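PDB 6T7J: carbon monoxide dehydrogenase, which probably catalyses the reversible oxidation of carbon monoxide to carbon dioxide, passing electrons through iron-sulfur clusters, although this form lacks nickel in its active-site cluster. Local coordinates for residues F119-L124 against A381-K386; A134-I139 against M171-P176. All coordinates share one frame; numbering follows the deposited sequence.

Contact 1 of 2, residues F119-L124 against A381-K386; sequences FQYYKL and ADEIAK
Asp382 OD1 and the carbonyl O of Tyr121 both hold NZ of Lys276, the first by a salt bridge and the second by a hydrogen bond. The ring of Tyr122 adds a cation-pi contact to the same lysine. This cation joins a type I beta turn, Phe119 to Tyr122, to the first turn of helix 381-395. The turn is closed by Tyr122 N to Phe119 O at 3.0 Å. It follows helix 81-115 of the helical part of the chain. Helix 381-395 comes after strand 372-373, the last in a six-stranded parallel sheet of Rossmann-like order.

Tyr121 makes most of the direct contact. Its CG is anti to its own carbonyl carbon, beside the backbone N (chi1 -75°), on a CB that already points toward the helix. Asp382 CB sits over one face, 3.8 Å from the ring centroid, in a CH-pi contact displaced toward the rim. The carboxylate of Asp382 is stacked almost parallel to the ring, with the planes 10° apart. Its OD1 comes within 3.2 Å of Tyr121 CD1. Glu383 is placed differently: its carboxylate plane stands 85° from the ring, and OE2 is 3.1 Å from Tyr121 OH. An alanine in place of Tyr121 would probably open a gap beside the helix and leave the Asp382 carboxylate without the ring stacked on it, held by Lys276 alone among the partners described.

Tyr122 adds a smaller, buried contact. Its OH is hydrogen-bonded to the carbonyl O of Ile272, so the polar end is satisfied by the helix 271-281 region. Val110 and Val114 of helix 81-115 also touch this side chain. Ala381 CB packs at the tyrosine's far end, 4.0 Å from Tyr122 CE2 and 3.7 Å from Tyr122 OH.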
loop_
_atom_site.group_PDB
_atom_site.type_symbol
_atom_site.label_atom_id
_atom_site.label_comp_id
_atom_site.label_asym_id
_atom_site.label_seq_id
_atom_site.Cartn_x
_atom_site.Cartn_y
_atom_site.Cartn_z
ATOM N N PHE A 119 24.697 19.112 -4.487
ATOM C CA PHE A 119 25.408 18.078 -3.733
ATOM C C PHE A 119 26.777 17.870 -4.373
ATOM O O PHE A 119 27.003 16.930 -5.135
ATOM C CB PHE A 119 24.608 16.781 -3.698
ATOM C CG PHE A 119 23.226 16.928 -3.135
ATOM C CD1 PHE A 119 23.001 17.683 -1.997
ATOM C CD2 PHE A 119 22.151 16.297 -3.741
ATOM C CE1 PHE A 119 21.725 17.813 -1.479
ATOM C CE2 PHE A 119 20.876 16.424 -3.226
ATOM C CZ PHE A 119 20.662 17.184 -2.094
ATOM N N GLN A 120 27.710 18.762 -4.042
ATOM C CA GLN A 120 29.031 18.682 -4.656
ATOM C C GLN A 120 29.858 17.510 -4.146
ATOM O O GLN A 120 30.975 17.310 -4.637
ATOM C CB GLN A 120 29.793 19.990 -4.442
ATOM C CG GLN A 120 28.984 21.236 -4.755
ATOM C CD GLN A 120 29.554 22.026 -5.918
ATOM O OE1 GLN A 120 30.618 22.637 -5.808
ATOM N NE2 GLN A 120 28.847 22.015 -7.042
ATOM N N TYR A 121 29.360 16.736 -3.185
ATOM C CA TYR A 121 30.023 15.495 -2.806
ATOM C C TYR A 121 29.699 14.347 -3.753
ATOM O O TYR A 121 30.194 13.236 -3.545
ATOM C CB TYR A 121 29.646 15.103 -1.375
ATOM C CG TYR A 121 30.323 15.942 -0.319
ATOM C CD1 TYR A 121 31.707 16.016 -0.244
ATOM C CD2 TYR A 121 29.576 16.666 0.602
ATOM C CE1 TYR A 121 32.331 16.785 0.722
ATOM C CE2 TYR A 121 30.190 17.438 1.571
ATOM C CZ TYR A 121 31.567 17.495 1.626
ATOM O OH TYR A 121 32.181 18.261 2.589
ATOM N N TYR A 122 28.892 14.588 -4.783
ATOM C CA TYR A 122 28.519 13.566 -5.747
ATOM C C TYR A 122 28.733 14.095 -7.158
ATOM O O TYR A 122 28.460 15.266 -7.444
ATOM C CB TYR A 122 27.065 13.126 -5.554
ATOM C CG TYR A 122 26.807 12.466 -4.219
ATOM C CD1 TYR A 122 26.941 11.092 -4.069
ATOM C CD2 TYR A 122 26.439 13.216 -3.110
ATOM C CE1 TYR A 122 26.712 10.482 -2.851
ATOM C CE2 TYR A 122 26.207 12.614 -1.887
ATOM C CZ TYR A 122 26.345 11.246 -1.764
ATOM O OH TYR A 122 26.117 10.636 -0.551
ATOM N N LYS A 123 29.222 13.222 -8.033
ATOM C CA LYS A 123 29.626 13.569 -9.386
ATOM C C LYS A 123 28.658 12.976 -10.400
ATOM O O LYS A 123 27.818 12.130 -10.085
ATOM C CB LYS A 123 31.046 13.058 -9.675
ATOM C CG LYS A 123 32.166 13.862 -9.039
ATOM C CD LYS A 123 32.730 13.166 -7.807
ATOM C CE LYS A 123 33.007 14.162 -6.689
ATOM N NZ LYS A 123 33.396 13.479 -5.424
ATOM N N LEU A 124 28.785 13.447 -11.636
ATOM C CA LEU A 124 28.273 12.743 -12.806
ATOM C C LEU A 124 29.474 12.025 -13.409
ATOM O O LEU A 124 30.256 12.622 -14.152
ATOM C CB LEU A 124 27.625 13.703 -13.796
ATOM C CG LEU A 124 26.349 14.418 -13.347
ATOM C CD1 LEU A 124 25.904 15.421 -14.402
ATOM C CD2 LEU A 124 25.245 13.414 -13.057
ATOM N N ALA A 381 27.355 14.989 3.388
ATOM C CA ALA A 381 27.588 13.547 3.343
ATOM C C ALA A 381 28.939 13.172 3.941
ATOM O O ALA A 381 29.030 12.264 4.777
ATOM C CB ALA A 381 27.486 13.053 1.901
ATOM N N ASP A 382 30.005 13.855 3.518
ATOM C CA ASP A 382 31.342 13.484 3.967
ATOM C C ASP A 382 31.509 13.706 5.467
ATOM O O ASP A 382 32.172 12.911 6.144
ATOM C CB ASP A 382 32.395 14.264 3.181
ATOM C CG ASP A 382 32.777 13.580 1.881
ATOM O OD1 ASP A 382 31.867 13.164 1.132
ATOM O OD2 ASP A 382 33.989 13.457 1.606
ATOM N N GLU A 383 30.904 14.767 6.007
ATOM C CA GLU A 383 31.013 15.027 7.441
ATOM C C GLU A 383 30.309 13.948 8.258
ATOM O O GLU A 383 30.854 13.462 9.259
ATOM C CB GLU A 383 30.443 16.409 7.764
ATOM C CG GLU A 383 31.346 17.564 7.355
ATOM C CD GLU A 383 30.982 18.146 5.999
ATOM O OE1 GLU A 383 31.076 19.380 5.836
ATOM O OE2 GLU A 383 30.603 17.369 5.096
ATOM N N ILE A 384 29.103 13.554 7.841
ATOM C CA ILE A 384 28.378 12.497 8.542
ATOM C C ILE A 384 29.132 11.176 8.442
ATOM O O ILE A 384 29.218 10.416 9.417
ATOM C CB ILE A 384 26.944 12.374 7.992
ATOM C CG1 ILE A 384 26.272 13.746 7.919
ATOM C CG2 ILE A 384 26.122 11.424 8.850
ATOM C CD1 ILE A 384 25.783 14.264 9.247
ATOM N N ALA A 385 29.690 10.880 7.266
ATOM C CA ALA A 385 30.449 9.643 7.104
ATOM C C ALA A 385 31.686 9.632 7.996
ATOM O O ALA A 385 32.003 8.607 8.618
ATOM C CB ALA A 385 30.836 9.457 5.638
ATOM N N LYS A 386 32.399 10.761 8.066
ATOM C CA LYS A 386 33.544 10.875 8.965
ATOM C C LYS A 386 33.127 10.630 10.408
ATOM O O LYS A 386 33.782 9.877 11.136
ATOM C CB LYS A 386 34.181 12.257 8.827
ATOM C CG LYS A 386 35.160 12.408 7.679
ATOM C CD LYS A 386 35.911 13.726 7.805
ATOM C CE LYS A 386 36.869 13.950 6.649
ATOM N NZ LYS A 386 37.834 15.042 6.960
#

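Contact 2 of 2, residues A134-I139 against M171-P176; sequences AETLGI and MLALAP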
loop_
_atom_site.group_PDB
_atom_site.type_symbol
_atom_site.label_atom_id
_atom_site.label_comp_id
_atom_site.label_asym_id
_atom_site.label_seq_id
_atom_site.Cartn_x
_atom_site.Cartn_y
_atom_site.Cartn_z
ATOM N N ALA A 134 19.262 9.659 -21.669
ATOM C CA ALA A 134 18.469 10.835 -22.009
ATOM C C ALA A 134 17.988 10.778 -23.453
ATOM O O ALA A 134 16.847 11.153 -23.746
ATOM C CB ALA A 134 19.282 12.105 -21.756
ATOM N N GLU A 135 18.841 10.308 -24.370
ATOM C CA GLU A 135 18.415 10.156 -25.759
ATOM C C GLU A 135 17.317 9.109 -25.882
ATOM O O GLU A 135 16.371 9.278 -26.662
ATOM C CB GLU A 135 19.603 9.783 -26.647
ATOM C CG GLU A 135 20.700 10.835 -26.724
ATOM C CD GLU A 135 20.410 11.929 -27.732
ATOM O OE1 GLU A 135 21.333 12.712 -28.041
ATOM O OE2 GLU A 135 19.262 12.009 -28.216
ATOM N N THR A 136 17.423 8.022 -25.110
ATOM C CA THR A 136 16.429 6.954 -25.174
ATOM C C THR A 136 15.042 7.439 -24.767
ATOM O O THR A 136 14.035 6.898 -25.236
ATOM C CB THR A 136 16.863 5.784 -24.288
ATOM O OG1 THR A 136 18.223 5.439 -24.580
ATOM C CG2 THR A 136 15.980 4.565 -24.526
ATOM N N LEU A 137 14.960 8.452 -23.909
ATOM C CA LEU A 137 13.671 8.959 -23.462
ATOM C C LEU A 137 13.258 10.237 -24.185
ATOM O O LEU A 137 12.307 10.900 -23.759
ATOM C CB LEU A 137 13.687 9.174 -21.948
ATOM C CG LEU A 137 14.201 7.968 -21.155
ATOM C CD1 LEU A 137 14.750 8.417 -19.816
ATOM C CD2 LEU A 137 13.120 6.913 -20.965
ATOM N N GLY A 138 13.943 10.591 -25.271
ATOM C CA GLY A 138 13.518 11.688 -26.118
ATOM C C GLY A 138 14.150 13.030 -25.832
ATOM O O GLY A 138 13.582 14.057 -26.221
ATOM N N ILE A 139 15.307 13.061 -25.179
ATOM C CA ILE A 139 15.980 14.305 -24.824
ATOM C C ILE A 139 17.204 14.453 -25.718
ATOM O O ILE A 139 18.093 13.592 -25.715
ATOM C CB ILE A 139 16.371 14.335 -23.338
ATOM C CG1 ILE A 139 15.118 14.272 -22.457
ATOM C CG2 ILE A 139 17.198 15.575 -23.023
ATOM C CD1 ILE A 139 15.374 13.755 -21.062
ATOM N N MET A 171 10.181 5.363 -18.948
ATOM C CA MET A 171 11.281 4.403 -18.947
ATOM C C MET A 171 10.965 3.150 -19.758
ATOM O O MET A 171 11.889 2.409 -20.118
ATOM C CB MET A 171 11.644 4.020 -17.511
ATOM C CG MET A 171 12.314 5.134 -16.723
ATOM S SD MET A 171 13.960 5.539 -17.335
ATOM C CE MET A 171 14.934 4.272 -16.532
ATOM N N LEU A 172 9.688 2.904 -20.068
ATOM C CA LEU A 172 9.325 1.793 -20.940
ATOM C C LEU A 172 9.971 1.897 -22.316
ATOM O O LEU A 172 9.965 0.908 -23.059
ATOM C CB LEU A 172 7.804 1.709 -21.088
ATOM C CG LEU A 172 7.024 1.266 -19.848
ATOM C CD1 LEU A 172 5.575 0.985 -20.200
ATOM C CD2 LEU A 172 7.670 0.049 -19.211
ATOM N N ALA A 173 10.528 3.059 -22.670
ATOM C CA ALA A 173 11.300 3.166 -23.902
ATOM C C ALA A 173 12.488 2.209 -23.924
ATOM O O ALA A 173 13.052 1.965 -24.995
ATOM C CB ALA A 173 11.779 4.606 -24.098
ATOM N N LEU A 174 12.882 1.664 -22.771
ATOM C CA LEU A 174 13.949 0.672 -22.729
ATOM C C LEU A 174 13.461 -0.741 -23.021
ATOM O O LEU A 174 14.291 -1.634 -23.219
ATOM C CB LEU A 174 14.639 0.701 -21.362
ATOM C CG LEU A 174 15.515 1.921 -21.069
ATOM C CD1 LEU A 174 15.531 2.224 -19.581
ATOM C CD2 LEU A 174 16.925 1.701 -21.582
ATOM N N ALA A 175 12.149 -0.967 -23.053
ATOM C CA ALA A 175 11.597 -2.293 -23.296
ATOM C C ALA A 175 11.333 -2.498 -24.786
ATOM O O ALA A 175 10.924 -1.560 -25.478
ATOM C CB ALA A 175 10.301 -2.490 -22.516
ATOM N N PRO A 176 11.561 -3.711 -25.296
ATOM C CA PRO A 176 11.351 -3.961 -26.728
ATOM C C PRO A 176 9.895 -3.772 -27.131
ATOM O O PRO A 176 8.979 -3.919 -26.319
ATOM C CB PRO A 176 11.795 -5.418 -26.906
ATOM C CG PRO A 176 11.754 -6.011 -25.531
ATOM C CD PRO A 176 12.087 -4.895 -24.595
#
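A Schellman motif ends helix 127-136 here, and Thr136 and Leu137, at the end of the helix and just after it, pack against a 3-10 segment that includes Met171 to Leu174. The motif is formed by two backbone hydrogen bonds, Ile139 N to Ala134 O at 2.8 Å and Gly138 N to Glu135 O at 3.1 Å. Gly138 is the C-prime residue. Its positive phi (95°) would push a side chain against the preceding carbonyl O, which calls for glycine.

Across the contact the packing is apolar, with no hydrogen bond between the segments. Leu137 reaches over with both methyl groups. CD1 lies 3.9 Å from Met171 SD, and CD2 lies 3.7 Å from Met171 CA. The Met171 side chain starts off away from the helix end, but its bend at chi2 (-68°) brings SD near both leucine methyls. Leu137 CD2 also meets Ala173 CB.

Thr136 gives the second patch. Its carbonyl O is 3.4 Å from Ala173 CB. Its CG2 is anti to the backbone N and meets Leu174 CD2 at 4.2 Å. The hydroxyl OG1 is used within its own helix, bonded to the carbonyl O of Ser132.

Arg170 NH1, one residue before Met171, donates to Leu137 O and so adds a polar link between the sides. Met171 N donates to Glu160 OE2, which ties the 3-10 segment to helix 146-162. Two longer helices pack on the contact: from helix 146-162, Leu153 touches Leu137 and Leu157 touches Met171; from helix 212-242, Met232 and Met233 touch Met171 and Tyr236 touches Leu174.

Contact 2 is nested along the chain within the loop closed by contact 1. Their centres are 30 Å apart and their nearest atoms about 10 Å apart, so they do not touch. Helix 146-162 runs past both: His147 and Ala150 touch Leu124 of contact 1, and Leu153 touches Leu137 of contact 2. Contact 1 joins the helical part to a parallel-sheet part, whereas contact 2 stays among helices. None of the four segments supplies a residue to an iron-sulfur cluster pocket. Contact 1 has a tie in sequence: its partners Ile272 and Lys276 lie on helix 271-281, which starts two residues after His269 of the broken cluster site.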